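Side-chain contacts in glutathione S-transferase (Natrialba magadii ATCC 43099, PDB 6GZF), which probably transfers glutathione to or from small molecules as a Xi-class glutathione transferase, a group that includes glutathionyl-hydroquinone reductases: residues A[73-77]-A[78-82]; A[112-116]-A[117-121]; A[151-154]-A[155-159]; A[242-245]-A[246-250]; A[287-290]-A[291-294]. All blocks are in the same frame, centred on the assembly; numbering follows the deposited sequence.

Contact 1. Residues A[73-77]-A[78-82]; sequences TRTLK and GLEDA
Arg74 and Leu79 meet in a local capping contact, a Schellman motif that ends helix 65-77 of the thioredoxin-like N-terminal domain and sends the chain on toward strand 84-87. The defining bond runs from Leu79 N to Arg74 O at 2.9 Å, fairly straight and in the carbonyl plane. Gly78 N reaches back weakly to Thr75 O at 3.3 Å and shares Arg74 O through a second weak bond. Gly78 sits at the C-prime place with phi at 75°; a CB there would run into the carbonyl oxygen of Lys77, so the absence of a side chain suits the turn.

Carbon packing backs the turn. Leu79 CB lies against Arg74 CG at 3.8 Å, and Leu79 CD1 is 3.7 Å from Lys77 CB, where the two side chains run alongside each other in the same direction. Arg74 starts with CG anti to the backbone N (chi1 -167°) and bends at chi3, which brings its guanidinium over the backbone of Glu80: Glu80 CA lies over one face, toward the rim, 3.4 Å from Arg74 NH1. That nitrogen is also bonded to Ile83 O, further along the same loop. The Glu80 chain bends at chi2, and its OE2 comes 3.6 Å from Thr75 CA and not to the guanidinium.

With Arg74 NH2 and Glu80 OE2 5.7 Å apart, there is no ion pair here; backbone bonds and aliphatic packing carry the cap, and the opposite charges probably add no more than a mild attraction.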
# COMPACT_ATOMS: atom_id res chain seq x y z
N THR A 73 8.89 -6.14 26.98
CA THR A 73 9.69 -5.95 28.19
C THR A 73 9.21 -6.86 29.32
O THR A 73 10.02 -7.50 29.99
CB THR A 73 9.65 -4.49 28.66
OG1 THR A 73 10.10 -3.63 27.61
CG2 THR A 73 10.55 -4.30 29.88
N ARG A 74 7.90 -6.91 29.51
CA ARG A 74 7.30 -7.72 30.57
C ARG A 74 7.66 -9.19 30.40
O ARG A 74 7.91 -9.89 31.38
CB ARG A 74 5.78 -7.56 30.58
CG ARG A 74 5.10 -8.11 31.82
CD ARG A 74 3.59 -8.06 31.72
NE ARG A 74 3.06 -9.11 30.85
CZ ARG A 74 2.10 -9.96 31.19
NH1 ARG A 74 1.54 -9.87 32.40
NH2 ARG A 74 1.68 -10.88 30.34
N THR A 75 7.70 -9.65 29.15
CA THR A 75 8.04 -11.03 28.85
C THR A 75 9.53 -11.30 29.05
O THR A 75 9.91 -12.32 29.62
CB THR A 75 7.65 -11.40 27.42
OG1 THR A 75 6.29 -11.00 27.17
CG2 THR A 75 7.78 -12.90 27.19
N LEU A 76 10.36 -10.37 28.58
CA LEU A 76 11.80 -10.50 28.71
C LEU A 76 12.24 -10.50 30.17
O LEU A 76 13.15 -11.23 30.55
CB LEU A 76 12.51 -9.37 27.95
CG LEU A 76 12.59 -9.50 26.43
CD1 LEU A 76 13.31 -8.31 25.83
CD2 LEU A 76 13.28 -10.80 26.05
N LYS A 77 11.58 -9.68 30.97
CA LYS A 77 11.91 -9.56 32.39
C LYS A 77 11.36 -10.73 33.20
O LYS A 77 11.88 -11.06 34.26
CB LYS A 77 11.38 -8.24 32.95
CG LYS A 77 12.41 -7.45 33.72
CD LYS A 77 13.58 -7.09 32.83
CE LYS A 77 14.56 -6.20 33.57
NZ LYS A 77 15.18 -6.89 34.74
N GLY A 78 10.29 -11.34 32.70
CA GLY A 78 9.59 -12.37 33.44
C GLY A 78 8.76 -11.73 34.52
O GLY A 78 8.88 -12.06 35.70
N LEU A 79 7.91 -10.79 34.12
CA LEU A 79 7.09 -10.03 35.06
C LEU A 79 5.61 -10.32 34.90
O LEU A 79 4.77 -9.59 35.43
CB LEU A 79 7.35 -8.53 34.88
CG LEU A 79 8.66 -7.98 35.45
CD1 LEU A 79 8.86 -6.53 35.05
CD2 LEU A 79 8.69 -8.14 36.96
N GLU A 80 5.29 -11.39 34.18
CA GLU A 80 3.90 -11.77 33.95
C GLU A 80 3.20 -12.13 35.26
O GLU A 80 2.08 -11.69 35.52
CB GLU A 80 3.81 -12.95 32.97
CG GLU A 80 4.62 -12.79 31.70
CD GLU A 80 6.03 -13.35 31.82
OE1 GLU A 80 6.54 -13.42 32.96
OE2 GLU A 80 6.62 -13.72 30.79
N ASP A 81 3.88 -12.93 36.08
CA ASP A 81 3.35 -13.33 37.37
C ASP A 81 3.17 -12.13 38.29
O ASP A 81 2.25 -12.09 39.11
CB ASP A 81 4.26 -14.37 38.03
CG ASP A 81 4.25 -15.70 37.31
OD1 ASP A 81 3.22 -16.03 36.69
OD2 ASP A 81 5.27 -16.42 37.36
N ALA A 82 4.06 -11.15 38.15
CA ALA A 82 4.05 -9.97 39.00
C ALA A 82 3.06 -8.92 38.51
O ALA A 82 2.35 -8.30 39.30
CB ALA A 82 5.44 -9.38 39.11

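Contact 2. Residues A[112-116]-A[117-121]; sequences HDVDY and LRELY
Glu119 folds back from the first turn of helix 117-124 onto the backbone of Asp115 and Tyr116, and polar bonds dominate this local contact. Its OE2 takes Tyr116 N at 2.9 Å, the N-H coming from above the carboxylate plane, and Asp115 N at 3.0 Å through a weaker, more bent bond. In return Glu119 N is bonded to Tyr116 O at 3.3 Å, so side chain and backbone of one glutamate both hold the same tyrosine.

Like charges also meet here: Asp115 OD2 is 4.1 Å from Glu119 OE2, a repulsion that the two N-H donors would probably offset.

The apolar part lies on the inner side. Val114 CG2 touches Leu120 CG at 3.8 Å, and the edge of the His112 ring approaches Leu120 CD2; that ring is fixed by NE2 bonding to Asp143.

Arg118 runs beside Tyr116 in the same direction, NH2 coming within 3.9 Å of Tyr116 CD2, with guanidinium and ring only 22° from parallel. Arg118 also makes a cation-pi contact with Trp16.

A glutamate side chain accepting backbone N-H groups is common at helix starts; here it belongs to the thioredoxin-like domain, with Leu117 beside Trp97 and Val132 of the predicted glutathione site.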
# COMPACT_ATOMS: atom_id res chain seq x y z
N HIS A 112 -12.18 -3.38 37.00
CA HIS A 112 -13.52 -2.87 37.25
C HIS A 112 -14.57 -3.41 36.28
O HIS A 112 -15.73 -3.00 36.34
CB HIS A 112 -13.52 -1.34 37.21
CG HIS A 112 -12.77 -0.71 38.35
ND1 HIS A 112 -13.08 -0.95 39.67
CD2 HIS A 112 -11.73 0.15 38.35
CE1 HIS A 112 -12.26 -0.27 40.44
NE2 HIS A 112 -11.43 0.41 39.67
N ASP A 113 -14.16 -4.31 35.40
CA ASP A 113 -15.06 -4.94 34.43
C ASP A 113 -15.80 -3.89 33.61
O ASP A 113 -17.03 -3.91 33.50
CB ASP A 113 -16.05 -5.87 35.13
CG ASP A 113 -16.81 -6.75 34.16
OD1 ASP A 113 -16.30 -7.00 33.05
OD2 ASP A 113 -17.93 -7.19 34.51
N VAL A 114 -15.05 -2.95 33.03
CA VAL A 114 -15.65 -1.88 32.25
C VAL A 114 -15.86 -2.29 30.80
O VAL A 114 -15.16 -3.16 30.28
CB VAL A 114 -14.78 -0.60 32.29
CG1 VAL A 114 -14.66 -0.10 33.72
CG2 VAL A 114 -13.41 -0.87 31.70
N ASP A 115 -16.84 -1.67 30.15
CA ASP A 115 -17.11 -1.92 28.74
C ASP A 115 -16.04 -1.28 27.86
O ASP A 115 -15.57 -1.88 26.89
CB ASP A 115 -18.49 -1.40 28.35
CG ASP A 115 -19.61 -2.09 29.10
OD1 ASP A 115 -19.54 -3.33 29.28
OD2 ASP A 115 -20.56 -1.40 29.52
N TYR A 116 -15.65 -0.06 28.22
CA TYR A 116 -14.70 0.69 27.41
C TYR A 116 -13.55 1.24 28.25
O TYR A 116 -13.69 1.43 29.46
CB TYR A 116 -15.42 1.83 26.69
CG TYR A 116 -16.68 1.39 25.99
CD1 TYR A 116 -16.62 0.70 24.79
CD2 TYR A 116 -17.93 1.65 26.53
CE1 TYR A 116 -17.77 0.29 24.14
CE2 TYR A 116 -19.09 1.25 25.90
CZ TYR A 116 -19.00 0.56 24.70
OH TYR A 116 -20.15 0.15 24.06
N LEU A 117 -12.43 1.51 27.60
CA LEU A 117 -11.23 2.00 28.28
C LEU A 117 -11.42 3.41 28.81
O LEU A 117 -10.75 3.82 29.76
CB LEU A 117 -10.03 1.94 27.34
CG LEU A 117 -8.64 1.99 27.98
CD1 LEU A 117 -8.33 0.67 28.68
CD2 LEU A 117 -7.57 2.32 26.95
N ARG A 118 -12.32 4.16 28.19
CA ARG A 118 -12.56 5.55 28.57
C ARG A 118 -13.17 5.65 29.97
O ARG A 118 -13.02 6.66 30.65
CB ARG A 118 -13.45 6.25 27.54
CG ARG A 118 -14.73 5.50 27.19
CD ARG A 118 -15.41 6.15 25.99
NE ARG A 118 -16.69 5.55 25.66
CZ ARG A 118 -17.86 5.97 26.13
NH1 ARG A 118 -17.91 7.00 26.96
NH2 ARG A 118 -18.98 5.36 25.77
N GLU A 119 -13.86 4.59 30.39
CA GLU A 119 -14.43 4.53 31.73
C GLU A 119 -13.33 4.51 32.78
O GLU A 119 -13.47 5.09 33.86
CB GLU A 119 -15.33 3.30 31.88
CG GLU A 119 -16.55 3.30 30.97
CD GLU A 119 -17.35 2.02 31.07
OE1 GLU A 119 -17.87 1.73 32.17
OE2 GLU A 119 -17.46 1.30 30.06
N LEU A 120 -12.23 3.83 32.46
CA LEU A 120 -11.11 3.71 33.38
C LEU A 120 -10.41 5.05 33.59
O LEU A 120 -10.02 5.37 34.71
CB LEU A 120 -10.11 2.67 32.85
CG LEU A 120 -10.52 1.21 33.07
CD1 LEU A 120 -9.72 0.30 32.16
CD2 LEU A 120 -10.34 0.82 34.53
N TYR A 121 -10.25 5.81 32.52
CA TYR A 121 -9.68 7.15 32.60
C TYR A 121 -10.53 8.05 33.49
O TYR A 121 -10.01 8.72 34.38
CB TYR A 121 -9.56 7.77 31.20
CG TYR A 121 -8.37 7.30 30.40
CD1 TYR A 121 -8.35 6.05 29.81
CD2 TYR A 121 -7.27 8.13 30.21
CE1 TYR A 121 -7.26 5.62 29.07
CE2 TYR A 121 -6.18 7.72 29.47
CZ TYR A 121 -6.18 6.46 28.91
OH TYR A 121 -5.09 6.04 28.17

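Contact 3. Residues A[151-154]-A[155-159]; sequences EEIM and RMFDT
Phe157 lies one turn after Ile153 on helix 150-159, and its ring takes the isoleucine methyl on one face. From the backbone outward, Phe157 CB first passes the carbonyl oxygens of Ile153 and Met154. CG stands anti to the carbonyl carbon (chi1 -83°), which sends the ring back along the helix, past Ile153 O and against the Ile153 side chain. CD1 is the first ring atom to feel the CG2 methyl of Ile153. Further out, CE1 lies 3.8 Å from Ile153 CG2, and at the tip CZ is 3.7 Å from the same methyl. The result is a CH-pi contact: Ile153 CG2 sits 3.8 Å from the centroid of the Phe157 ring, 16° off the ring normal. The two side chains run side by side in the same direction, and both reach Leu137 of strand 136-139.

Ordinary helical bonds underlie the pair, with Phe157 N to Ile153 O at 2.9 Å and Met156 N to Glu152 O at the same length. Met156, which also reaches Leu137, bends at chi3 back over the preceding turn, CE lying 3.3 Å from Glu152 O. Arg155 turns away from the turn altogether: it forms salt bridges with Asp181 and Glu238 and a cation-pi contact with Tyr172, tying this helix to the C-terminal domain.

Residues four apart, methyl packed against ring face and both directed at a strand, show how a thioredoxin-fold helix lies on its sheet, here in the helix that begins at Ser150, which with Glu149 belongs to the predicted glutathione site.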
# COMPACT_ATOMS: atom_id res chain seq x y z
N GLU A 151 7.29 4.51 26.62
CA GLU A 151 8.72 4.66 26.86
C GLU A 151 9.09 4.54 28.34
O GLU A 151 10.10 3.93 28.69
CB GLU A 151 9.19 6.01 26.32
CG GLU A 151 10.58 6.44 26.77
CD GLU A 151 11.02 7.73 26.11
OE1 GLU A 151 10.72 7.93 24.91
OE2 GLU A 151 11.66 8.56 26.79
N GLU A 152 8.25 5.11 29.20
CA GLU A 152 8.55 5.15 30.63
C GLU A 152 8.08 3.89 31.36
O GLU A 152 8.71 3.47 32.33
CB GLU A 152 7.92 6.39 31.26
CG GLU A 152 8.45 7.70 30.67
CD GLU A 152 7.85 8.92 31.33
OE1 GLU A 152 6.63 8.92 31.59
OE2 GLU A 152 8.59 9.89 31.58
N ILE A 153 6.98 3.30 30.89
CA ILE A 153 6.50 2.05 31.46
C ILE A 153 7.50 0.93 31.16
O ILE A 153 7.77 0.08 32.01
CB ILE A 153 5.10 1.67 30.93
CG1 ILE A 153 4.07 2.71 31.37
CG2 ILE A 153 4.69 0.30 31.42
CD1 ILE A 153 2.67 2.43 30.85
N MET A 154 8.04 0.95 29.95
CA MET A 154 9.09 0.01 29.57
C MET A 154 10.31 0.17 30.48
O MET A 154 10.87 -0.81 30.96
CB MET A 154 9.50 0.21 28.11
CG MET A 154 10.77 -0.53 27.72
SD MET A 154 11.05 -0.64 25.94
CE MET A 154 11.32 1.08 25.53
N ARG A 155 10.69 1.42 30.72
CA ARG A 155 11.85 1.74 31.54
C ARG A 155 11.68 1.26 32.98
O ARG A 155 12.58 0.63 33.54
CB ARG A 155 12.12 3.25 31.52
CG ARG A 155 13.22 3.70 32.47
CD ARG A 155 14.55 3.05 32.12
NE ARG A 155 14.98 3.37 30.77
CZ ARG A 155 15.66 4.47 30.44
NH1 ARG A 155 16.01 4.69 29.18
NH2 ARG A 155 15.98 5.35 31.38
N MET A 156 10.54 1.56 33.59
CA MET A 156 10.31 1.20 34.98
C MET A 156 10.09 -0.31 35.14
O MET A 156 10.41 -0.88 36.18
CB MET A 156 9.14 1.99 35.57
CG MET A 156 7.78 1.63 35.01
SD MET A 156 6.48 2.66 35.73
CE MET A 156 6.73 4.21 34.86
N PHE A 157 9.55 -0.95 34.10
CA PHE A 157 9.49 -2.41 34.06
C PHE A 157 10.90 -2.97 34.10
O PHE A 157 11.15 -4.03 34.67
CB PHE A 157 8.78 -2.91 32.80
CG PHE A 157 7.28 -2.92 32.90
CD1 PHE A 157 6.63 -2.33 33.97
CD2 PHE A 157 6.52 -3.55 31.93
CE1 PHE A 157 5.25 -2.35 34.06
CE2 PHE A 157 5.14 -3.58 32.01
CZ PHE A 157 4.50 -2.98 33.08
N ASP A 158 11.82 -2.24 33.48
CA ASP A 158 13.18 -2.69 33.27
C ASP A 158 14.07 -2.50 34.49
O ASP A 158 14.87 -3.37 34.83
CB ASP A 158 13.78 -1.94 32.07
CG ASP A 158 15.05 -2.56 31.55
OD1 ASP A 158 15.29 -3.76 31.82
OD2 ASP A 158 15.82 -1.86 30.87
N THR A 159 13.93 -1.37 35.17
CA THR A 159 14.90 -0.99 36.20
C THR A 159 14.36 -0.96 37.63
O THR A 159 15.12 -0.72 38.56
CB THR A 159 15.48 0.41 35.89
OG1 THR A 159 14.43 1.38 35.92
CG2 THR A 159 16.14 0.42 34.52

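Contact 4. Residues A[242-245]-A[246-250]; sequences AMFT and TLVRF
Val248 covers one face of the Phe244 ring, its CB set toward the rim and its CG2 4.1 Å from Phe244 CZ. The guanidinium of Arg249 is met at its edge: Thr245 O takes NH1 at 3.0 Å, in the guanidinium plane. The bond is well made from both ends, since NH1 arrives in the carbonyl plane on a lone pair of that oxygen, with an N-H...O angle of 153°. An extended chain from CG to NE carries the group back alongside Thr245.

These residues lie toward the C-terminal part of helix 238-247, in the all-helical C-terminal domain of the glutathione transferase fold. Val248 N bonds Phe244 O at 2.9 Å, and Met243 O accepts from both Leu247 N and Thr246 N. Beyond that backbone pair, Met243 SD lies 3.6 Å from Leu247 CD1, the methionine bent at chi2 (71°) toward the leucine. Phe244 and Leu247 both reach Leu275 of helix 271-279.

Arg249 NH1 also bonds His68 ND1, while NE and NH2 make weak bonds to Ala63 O and Tyr62 O, carbonyls of the two residues just before the predicted nucleophile, Cys64. A leucine in its place is likely to leave Thr245 O without its side-chain donor and to cut this polar link to the N-terminal domain. Thr246 OG1 is hydrogen-bonded to Asn192 OD1, and its side chain also lies close to Tyr254, predicted to lower the pKa of the active-site cysteine.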
# COMPACT_ATOMS: atom_id res chain seq x y z
N ALA A 242 12.04 -0.65 21.02
CA ALA A 242 11.38 0.47 20.37
C ALA A 242 11.38 0.28 18.85
O ALA A 242 10.36 0.49 18.19
CB ALA A 242 12.05 1.78 20.74
N MET A 243 12.52 -0.11 18.31
CA MET A 243 12.67 -0.34 16.88
C MET A 243 11.85 -1.54 16.41
O MET A 243 11.24 -1.50 15.34
CB MET A 243 14.15 -0.55 16.53
CG MET A 243 14.43 -0.74 15.05
SD MET A 243 14.20 0.77 14.10
CE MET A 243 15.90 1.18 13.71
N PHE A 244 11.85 -2.60 17.21
CA PHE A 244 11.21 -3.86 16.85
C PHE A 244 9.71 -3.74 16.62
O PHE A 244 9.18 -4.30 15.67
CB PHE A 244 11.49 -4.91 17.93
CG PHE A 244 10.64 -6.15 17.81
CD1 PHE A 244 10.96 -7.13 16.88
CD2 PHE A 244 9.55 -6.34 18.63
CE1 PHE A 244 10.18 -8.27 16.77
CE2 PHE A 244 8.77 -7.47 18.53
CZ PHE A 244 9.09 -8.44 17.60
N THR A 245 9.02 -3.02 17.50
CA THR A 245 7.57 -2.92 17.44
C THR A 245 7.10 -2.14 16.21
O THR A 245 5.94 -2.26 15.80
CB THR A 245 6.99 -2.26 18.70
OG1 THR A 245 7.64 -1.00 18.92
CG2 THR A 245 7.22 -3.15 19.91
N THR A 246 7.99 -1.35 15.62
CA THR A 246 7.70 -0.66 14.38
C THR A 246 7.98 -1.57 13.19
O THR A 246 7.14 -1.75 12.32
CB THR A 246 8.52 0.64 14.24
OG1 THR A 246 8.18 1.54 15.30
CG2 THR A 246 8.23 1.31 12.90
N LEU A 247 9.19 -2.13 13.17
CA LEU A 247 9.63 -3.01 12.09
C LEU A 247 8.71 -4.21 11.89
O LEU A 247 8.44 -4.61 10.76
CB LEU A 247 11.06 -3.50 12.36
CG LEU A 247 12.20 -2.78 11.64
CD1 LEU A 247 12.18 -1.29 11.93
CD2 LEU A 247 13.53 -3.39 12.02
N VAL A 248 8.24 -4.78 13.00
CA VAL A 248 7.41 -5.98 12.96
C VAL A 248 6.07 -5.72 12.28
O VAL A 248 5.40 -6.64 11.82
CB VAL A 248 7.18 -6.55 14.38
CG1 VAL A 248 6.17 -5.71 15.14
CG2 VAL A 248 6.74 -8.01 14.32
N ARG A 249 5.68 -4.45 12.20
CA ARG A 249 4.40 -4.07 11.62
C ARG A 249 4.56 -3.39 10.26
O ARG A 249 3.57 -3.00 9.63
CB ARG A 249 3.65 -3.13 12.56
CG ARG A 249 3.18 -3.79 13.84
CD ARG A 249 2.57 -2.76 14.79
NE ARG A 249 1.83 -3.40 15.87
CZ ARG A 249 2.39 -3.89 16.98
NH1 ARG A 249 3.70 -3.81 17.15
NH2 ARG A 249 1.63 -4.45 17.91
N PHE A 250 5.79 -3.27 9.79
CA PHE A 250 6.08 -2.46 8.61
C PHE A 250 5.59 -3.10 7.31
O PHE A 250 4.88 -2.46 6.54
CB PHE A 250 7.59 -2.20 8.52
CG PHE A 250 7.94 -1.01 7.66
CD1 PHE A 250 7.96 -1.11 6.28
CD2 PHE A 250 8.27 0.20 8.24
CE1 PHE A 250 8.29 -0.02 5.49
CE2 PHE A 250 8.60 1.29 7.46
CZ PHE A 250 8.61 1.18 6.08

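Contact 5. Residues A[287-290]-A[291-294]; sequences TVEM and DHIT
Thr294 doubles back on Met290 in the first turn of helix 290-299, and the firm part of this local contact gathers round one carbonyl. Met290 O accepts Thr294 N at 2.8 Å along an almost straight N-H...O line, and also Thr294 OG1 at 3.1 Å. The hydroxyl gets there because OG1 lies between the backbone N and the carbonyl carbon (chi1 55°), facing back down the helix. A valine here would probably leave Met290 O with its backbone donor alone and the first turn with one bond fewer. At the N-cap, Glu289 O takes Ile293 N at 3.1 Å in the carbonyl plane, while His292 N reaches the same oxygen weakly.

The side chains around these bonds pack less closely. Met290, bent at chi2 and chi3, brings SD to 4.0 Å from Ile293 CD1, and the Met290 and Thr294 side chains cross at about a right angle. On the other side, Glu289 CB lies 3.7 Å from His292 CD2, with carboxylate and imidazole planes 76° apart. Asp291 belongs to the solvent side, its carboxylate leading away from the turn.

The turn starts a helix of the C-terminal domain, with Ile293 beside Tyr297, predicted to lower the pKa of the active-site cysteine. Ile293 and Met290 pack on helix 250-254 through Val253 and Asn252, His292 meets Tyr62 edge-to-face, and Val288 just before the helix touches His68 of helix 65-77.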
# COMPACT_ATOMS: atom_id res chain seq x y z
N THR A 287 4.32 -12.58 21.97
CA THR A 287 3.80 -11.24 22.20
C THR A 287 3.40 -10.58 20.89
O THR A 287 2.95 -9.44 20.87
CB THR A 287 4.83 -10.35 22.91
OG1 THR A 287 5.78 -9.85 21.96
CG2 THR A 287 5.56 -11.13 24.00
N VAL A 288 3.56 -11.32 19.80
CA VAL A 288 3.21 -10.82 18.47
C VAL A 288 1.92 -11.45 17.97
O VAL A 288 1.89 -12.63 17.63
CB VAL A 288 4.33 -11.08 17.45
CG1 VAL A 288 4.08 -10.30 16.18
CG2 VAL A 288 5.69 -10.72 18.04
N GLU A 289 0.85 -10.66 17.94
CA GLU A 289 -0.43 -11.12 17.43
C GLU A 289 -0.78 -10.40 16.13
O GLU A 289 -1.45 -9.38 16.14
CB GLU A 289 -1.53 -10.90 18.47
CG GLU A 289 -1.45 -11.83 19.67
CD GLU A 289 -1.83 -13.25 19.34
OE1 GLU A 289 -2.60 -13.45 18.37
OE2 GLU A 289 -1.38 -14.17 20.05
N MET A 290 -0.30 -10.95 15.02
CA MET A 290 -0.47 -10.33 13.71
C MET A 290 -1.94 -10.20 13.33
O MET A 290 -2.33 -9.24 12.67
CB MET A 290 0.27 -11.13 12.64
CG MET A 290 0.47 -10.38 11.34
SD MET A 290 1.51 -8.92 11.55
CE MET A 290 3.11 -9.69 11.79
N ASP A 291 -2.75 -11.16 13.76
CA ASP A 291 -4.19 -11.13 13.49
C ASP A 291 -4.82 -9.89 14.10
O ASP A 291 -5.71 -9.28 13.51
CB ASP A 291 -4.86 -12.39 14.03
CG ASP A 291 -6.29 -12.54 13.55
OD1 ASP A 291 -6.56 -12.23 12.38
OD2 ASP A 291 -7.15 -12.98 14.36
N HIS A 292 -4.35 -9.51 15.29
CA HIS A 292 -4.80 -8.29 15.94
C HIS A 292 -4.29 -7.06 15.18
O HIS A 292 -5.01 -6.07 15.03
CB HIS A 292 -4.32 -8.24 17.39
CG HIS A 292 -5.10 -9.10 18.32
ND1 HIS A 292 -5.89 -8.59 19.33
CD2 HIS A 292 -5.23 -10.45 18.40
CE1 HIS A 292 -6.46 -9.58 19.99
NE2 HIS A 292 -6.08 -10.72 19.44
N ILE A 293 -3.05 -7.13 14.71
CA ILE A 293 -2.41 -6.01 14.04
C ILE A 293 -3.09 -5.67 12.72
O ILE A 293 -3.45 -4.52 12.47
CB ILE A 293 -0.92 -6.30 13.78
CG1 ILE A 293 -0.15 -6.37 15.10
CG2 ILE A 293 -0.31 -5.23 12.89
CD1 ILE A 293 1.29 -6.80 14.95
N THR A 294 -3.28 -6.68 11.87
CA THR A 294 -3.88 -6.48 10.56
C THR A 294 -5.35 -6.07 10.66
O THR A 294 -5.83 -5.27 9.86
CB THR A 294 -3.77 -7.74 9.69
OG1 THR A 294 -4.33 -8.86 10.38
CG2 THR A 294 -2.31 -8.04 9.36

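All five contacts are local and follow one another along the chain, so none nests in or crosses another. Contact 1 ends helix 65-77, contact 2 opens helix 117-124 at the far side of the N-terminal domain, and contact 3 lies within helix 150-159. In space contacts 1 and 3 come together, with Thr73 against Met154 and Leu79 against Phe157. In the C-terminal domain, contact 4 lies toward the end of helix 238-247 and contact 5 joins a loop to the start of helix 290-299; they meet through Arg249 on Ile293. Thr75 on Thr287 joins contacts 1 and 5 across the two domains. Contact 2 touches none of the others.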